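Local coordinates for tail fiber protein (Pseudomonas aeruginosa, PDB 6CL6) that forms the trimeric receptor-binding fiber of the R2 pyocin, a contractile injection system, and probably recognises the surface of target bacteria, at residues G344-T349 and V354-Y359; P279-A282 and G288-R291. All blocks are in the same frame, centred on the assembly; numbering follows the deposited sequence.

Contact 1: residues G344-T349 and V354-Y359; sequences GFRGAT and VIRNGY. With CA (calcium ion), chain I.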
loop_
_atom_site.group_PDB
_atom_site.type_symbol
_atom_site.label_atom_id
_atom_site.label_comp_id
_atom_site.label_asym_id
_atom_site.label_seq_id
_atom_site.Cartn_x
_atom_site.Cartn_y
_atom_site.Cartn_z
ATOM N N GLY A 344 -99.473 16.205 36.780
ATOM C CA GLY A 344 -99.000 14.841 36.843
ATOM C C GLY A 344 -98.240 14.472 35.585
ATOM O O GLY A 344 -98.556 14.938 34.476
ATOM N N PHE A 345 -97.227 13.631 35.762
ATOM C CA PHE A 345 -96.488 13.027 34.661
ATOM C C PHE A 345 -96.498 11.526 34.900
ATOM O O PHE A 345 -96.084 11.064 35.972
ATOM C CB PHE A 345 -95.071 13.577 34.603
ATOM C CG PHE A 345 -94.220 12.979 33.511
ATOM C CD1 PHE A 345 -93.637 11.733 33.660
ATOM C CD2 PHE A 345 -93.983 13.690 32.348
ATOM C CE1 PHE A 345 -92.846 11.200 32.664
ATOM C CE2 PHE A 345 -93.175 13.165 31.346
ATOM C CZ PHE A 345 -92.621 11.906 31.502
ATOM N N ARG A 346 -97.000 10.766 33.933
ATOM C CA ARG A 346 -97.154 9.337 34.140
ATOM C C ARG A 346 -97.259 8.637 32.796
ATOM O O ARG A 346 -97.360 9.272 31.742
ATOM C CB ARG A 346 -98.378 9.026 35.004
ATOM C CG ARG A 346 -99.694 8.958 34.230
ATOM C CD ARG A 346 -100.881 8.801 35.177
ATOM N NE ARG A 346 -102.133 8.522 34.456
ATOM C CZ ARG A 346 -102.938 9.463 33.965
ATOM N NH1 ARG A 346 -102.638 10.745 34.097
ATOM N NH2 ARG A 346 -104.055 9.119 33.329
ATOM N N GLY A 347 -97.259 7.308 32.854
ATOM C CA GLY A 347 -97.536 6.507 31.683
ATOM C C GLY A 347 -96.490 6.607 30.601
ATOM O O GLY A 347 -96.815 6.461 29.415
ATOM N N ALA A 348 -95.241 6.844 30.975
ATOM C CA ALA A 348 -94.186 7.078 29.993
ATOM C C ALA A 348 -93.762 5.775 29.328
ATOM O O ALA A 348 -93.484 4.786 30.006
ATOM C CB ALA A 348 -92.979 7.727 30.663
ATOM N N THR A 349 -93.690 5.796 28.000
ATOM C CA THR A 349 -93.028 4.762 27.218
ATOM C C THR A 349 -91.718 5.352 26.693
ATOM O O THR A 349 -91.266 6.410 27.138
ATOM C CB THR A 349 -93.926 4.266 26.079
ATOM O OG1 THR A 349 -94.057 5.279 25.066
ATOM C CG2 THR A 349 -95.311 3.907 26.611
ATOM N N VAL A 354 -98.113 10.797 29.605
ATOM C CA VAL A 354 -99.433 11.386 29.857
ATOM C C VAL A 354 -99.284 12.486 30.897
ATOM O O VAL A 354 -98.743 12.252 31.985
ATOM C CB VAL A 354 -100.451 10.339 30.323
ATOM C CG1 VAL A 354 -101.822 10.996 30.568
ATOM C CG2 VAL A 354 -100.569 9.218 29.273
ATOM N N ILE A 355 -99.736 13.681 30.538
ATOM C CA ILE A 355 -99.675 14.855 31.393
ATOM C C ILE A 355 -101.082 15.107 31.919
ATOM O O ILE A 355 -102.034 15.245 31.135
ATOM C CB ILE A 355 -99.125 16.079 30.654
ATOM C CG1 ILE A 355 -97.726 15.808 30.079
ATOM C CG2 ILE A 355 -99.102 17.288 31.583
ATOM C CD1 ILE A 355 -96.692 15.326 31.095
ATOM N N ARG A 356 -101.214 15.159 33.243
ATOM C CA ARG A 356 -102.505 15.391 33.893
ATOM C C ARG A 356 -102.601 16.835 34.365
ATOM O O ARG A 356 -101.692 17.337 35.035
ATOM C CB ARG A 356 -102.693 14.436 35.065
ATOM C CG ARG A 356 -104.119 14.356 35.592
ATOM C CD ARG A 356 -104.249 13.123 36.464
ATOM N NE ARG A 356 -105.613 12.833 36.891
ATOM C CZ ARG A 356 -106.539 12.262 36.123
ATOM N NH1 ARG A 356 -106.274 11.966 34.864
ATOM N NH2 ARG A 356 -107.743 12.010 36.616
ATOM N N ASN A 357 -103.720 17.485 34.046
ATOM C CA ASN A 357 -103.971 18.865 34.450
ATOM C C ASN A 357 -105.095 18.906 35.468
ATOM O O ASN A 357 -106.265 18.690 35.127
ATOM C CB ASN A 357 -104.311 19.719 33.242
ATOM C CG ASN A 357 -104.760 21.098 33.616
ATOM O OD1 ASN A 357 -104.282 21.681 34.579
ATOM N ND2 ASN A 357 -105.721 21.625 32.860
ATOM N N GLY A 358 -104.744 19.184 36.720
ATOM C CA GLY A 358 -105.743 19.335 37.765
ATOM C C GLY A 358 -106.454 20.664 37.802
ATOM O O GLY A 358 -107.411 20.794 38.544
ATOM N N TYR A 359 -106.019 21.646 37.006
ATOM C CA TYR A 359 -106.665 22.960 37.005
ATOM C C TYR A 359 -107.967 22.893 36.211
ATOM O O TYR A 359 -108.032 22.199 35.186
ATOM C CB TYR A 359 -105.752 23.998 36.380
ATOM C CG TYR A 359 -106.293 25.417 36.428
ATOM C CD1 TYR A 359 -106.686 25.981 37.612
ATOM C CD2 TYR A 359 -106.339 26.207 35.281
ATOM C CE1 TYR A 359 -107.185 27.285 37.658
ATOM C CE2 TYR A 359 -106.796 27.477 35.305
ATOM C CZ TYR A 359 -107.233 28.026 36.507
ATOM O OH TYR A 359 -107.695 29.304 36.539
HETATM CA CA CA I . -109.525 20.540 39.593
HETATM O O HOH W 1 -100.247 12.284 34.511
HETATM O O HOH W 2 -109.191 22.926 39.754
HETATM O O HOH W 3 -107.699 19.426 40.872
HETATM O O HOH W 4 -110.441 20.731 41.790
HETATM O O HOH W 5 -111.875 21.219 39.156
#
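Strands 344-346 and 354-357 run antiparallel as the two arms of a beta hairpin, their axes 4.7 Å apart at closest approach, with Gly344-Arg356 and Arg346-Val354 as hydrogen-bonded pairs and Phe345-Ile355 as the non-hydrogen-bonded pair between them. Val354 N donates to Arg346 O at 2.7 Å; the bond from Gly344 N to Arg356 O is weak. On one face CD1 of Ile355 meets CD2 of Phe345 at 3.4 Å; both side chains are buried, packing on Ala369, Leu365 and Trp367 of strand 363-371 and on Cys324 and Ala329 of strand 324-331. The other face carries Arg346, Arg356 and Val354, and Gly344 has no side chain to press on Arg356 CB. Arg346, its CG lodged between backbone N and carbonyl carbon (chi1 84°), carries its guanidinium back across the neighbouring strand, so that CG1 of Val354 lies 3.5 Å above one face of that group. A water accepts from Arg346 NH1 and donates to Val354 O. Arg356 NE donates to Phe335 O of the second subunit, whose ring makes a cation-pi contact with the guanidinium. Beyond the strand, Gly358 O binds calcium with Asp309, Pro337 O of the second subunit and four waters. Asp311 takes Arg346 NH2 on OD2 and Arg356 NH1 on OD1, probably holding the two guanidinium groups together, so the hairpin has an apolar face and an Asp311-bridged one.

Contact 2: residues P279-A282 and G288-R291; sequences PATA and GWWR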
loop_
_atom_site.group_PDB
_atom_site.type_symbol
_atom_site.label_atom_id
_atom_site.label_comp_id
_atom_site.label_asym_id
_atom_site.label_seq_id
_atom_site.Cartn_x
_atom_site.Cartn_y
_atom_site.Cartn_z
ATOM N N PRO A 279 -68.149 14.707 24.184
ATOM C CA PRO A 279 -69.069 15.847 24.228
ATOM C C PRO A 279 -70.506 15.398 24.404
ATOM O O PRO A 279 -70.932 14.373 23.869
ATOM C CB PRO A 279 -68.875 16.536 22.874
ATOM C CG PRO A 279 -67.536 15.966 22.324
ATOM C CD PRO A 279 -67.462 14.574 22.874
ATOM N N ALA A 280 -71.256 16.173 25.174
ATOM C CA ALA A 280 -72.707 16.033 25.175
ATOM C C ALA A 280 -73.259 16.641 23.887
ATOM O O ALA A 280 -72.635 17.509 23.265
ATOM C CB ALA A 280 -73.317 16.696 26.408
ATOM N N THR A 281 -74.412 16.141 23.468
ATOM C CA THR A 281 -75.113 16.641 22.295
ATOM C C THR A 281 -76.508 17.092 22.709
ATOM O O THR A 281 -76.988 16.771 23.801
ATOM C CB THR A 281 -75.221 15.588 21.205
ATOM O OG1 THR A 281 -75.713 14.367 21.768
ATOM C CG2 THR A 281 -73.860 15.344 20.571
ATOM N N ALA A 282 -77.152 17.863 21.836
ATOM C CA ALA A 282 -78.441 18.421 22.223
ATOM C C ALA A 282 -79.087 19.077 21.018
ATOM O O ALA A 282 -78.436 19.326 19.995
ATOM C CB ALA A 282 -78.277 19.433 23.362
ATOM N N GLY A 288 -87.118 20.100 22.924
ATOM C CA GLY A 288 -85.731 19.735 22.691
ATOM C C GLY A 288 -85.266 18.637 23.617
ATOM O O GLY A 288 -86.027 18.114 24.431
ATOM N N TRP A 289 -83.982 18.286 23.463
ATOM C CA TRP A 289 -83.387 17.212 24.229
ATOM C C TRP A 289 -81.910 17.511 24.456
ATOM O O TRP A 289 -81.303 18.344 23.775
ATOM C CB TRP A 289 -83.565 15.880 23.512
ATOM C CG TRP A 289 -82.995 15.900 22.119
ATOM C CD1 TRP A 289 -83.668 16.172 20.964
ATOM C CD2 TRP A 289 -81.643 15.639 21.745
ATOM N NE1 TRP A 289 -82.813 16.098 19.887
ATOM C CE2 TRP A 289 -81.564 15.770 20.344
ATOM C CE3 TRP A 289 -80.485 15.307 22.456
ATOM C CZ2 TRP A 289 -80.376 15.577 19.640
ATOM C CZ3 TRP A 289 -79.299 15.115 21.751
ATOM C CH2 TRP A 289 -79.255 15.261 20.362
ATOM N N TRP A 290 -81.352 16.831 25.442
ATOM C CA TRP A 290 -79.927 16.937 25.776
ATOM C C TRP A 290 -79.476 15.550 26.202
ATOM O O TRP A 290 -80.197 14.841 26.912
ATOM C CB TRP A 290 -79.690 17.976 26.892
ATOM C CG TRP A 290 -78.311 18.050 27.438
ATOM C CD1 TRP A 290 -77.280 18.847 26.995
ATOM C CD2 TRP A 290 -77.780 17.309 28.546
ATOM N NE1 TRP A 290 -76.163 18.638 27.751
ATOM C CE2 TRP A 290 -76.433 17.696 28.705
ATOM C CE3 TRP A 290 -78.309 16.348 29.404
ATOM C CZ2 TRP A 290 -75.607 17.156 29.698
ATOM C CZ3 TRP A 290 -77.489 15.818 30.398
ATOM C CH2 TRP A 290 -76.158 16.231 30.533
ATOM N N ARG A 291 -78.276 15.164 25.769
ATOM C CA ARG A 291 -77.792 13.812 25.977
ATOM C C ARG A 291 -76.355 13.859 26.476
ATOM O O ARG A 291 -75.482 14.449 25.831
ATOM C CB ARG A 291 -77.888 13.002 24.689
ATOM C CG ARG A 291 -77.455 11.567 24.830
ATOM C CD ARG A 291 -77.824 10.795 23.536
ATOM N NE ARG A 291 -77.629 9.358 23.670
ATOM C CZ ARG A 291 -78.218 8.444 22.900
ATOM N NH1 ARG A 291 -79.057 8.819 21.936
ATOM N NH2 ARG A 291 -77.975 7.155 23.099
#
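Thr281 O accepts the shortest polar bond here, from Arg291 N at 2.8 Å, while Thr281 N returns a bond to Arg291 O at 3.1 Å; together they make this an antiparallel hydrogen-bonded pair. The same carbonyl oxygen also receives a CA-H...O contact from Trp290. Next along, Ala282 and Trp290 form a non-hydrogen-bonded pair whose CA atoms come within 4.1 Å. A chi1 of 57° folds the indole of Trp289 back over its own backbone toward the opposite strand: Ala282 CA makes a CH-pi contact 3.8 Å from the centroid of the six-membered ring, 24° off its normal. Thr281 OG1 meets the edge of the same indole, 3.7 Å from CZ3, and is itself hydrogen-bonded to Asn293. The indole of Trp290, on the face of the sheet it shares with Ala282, meets two small methyls, Ala282 CB at CD1 (3.8 Å) and Ala280 CB near NE1 (3.7 Å). A methyl is enough here: Ala280 CB and Ala282 CB touch the Trp290 ring, while Ala282 CA and C lie under the Trp289 face. Trp290 NE1 donates to Asp292 of the third subunit, and its ring also packs on Trp290 of the second. Strand 281-283 is one of the two outermost strands of its antiparallel sheet within this chain, and strand 288-292 lies between it and strand 297-306, where Trp290 packs on Trp301.

Both contacts are partly buried beta hairpins near the C-terminal end of the fiber, with centres about 24 Å apart and nearest atoms about 11 Å apart, but they belong to different sheets. Contact 2 forms one margin of the five-stranded sheet; contact 1 lies in the three-stranded sheet, whose Phe345 and Ile355 pack against other strands of that larger one. Their chemistry differs accordingly. In contact 2, one tryptophan covers an alanine with its face, the other touches two alanine methyls, and the aromatic surface continues between subunits. Contact 1 divides into an apolar inner face and a face where two arginines are bridged through Asp311, with calcium shared between two subunits just past its end.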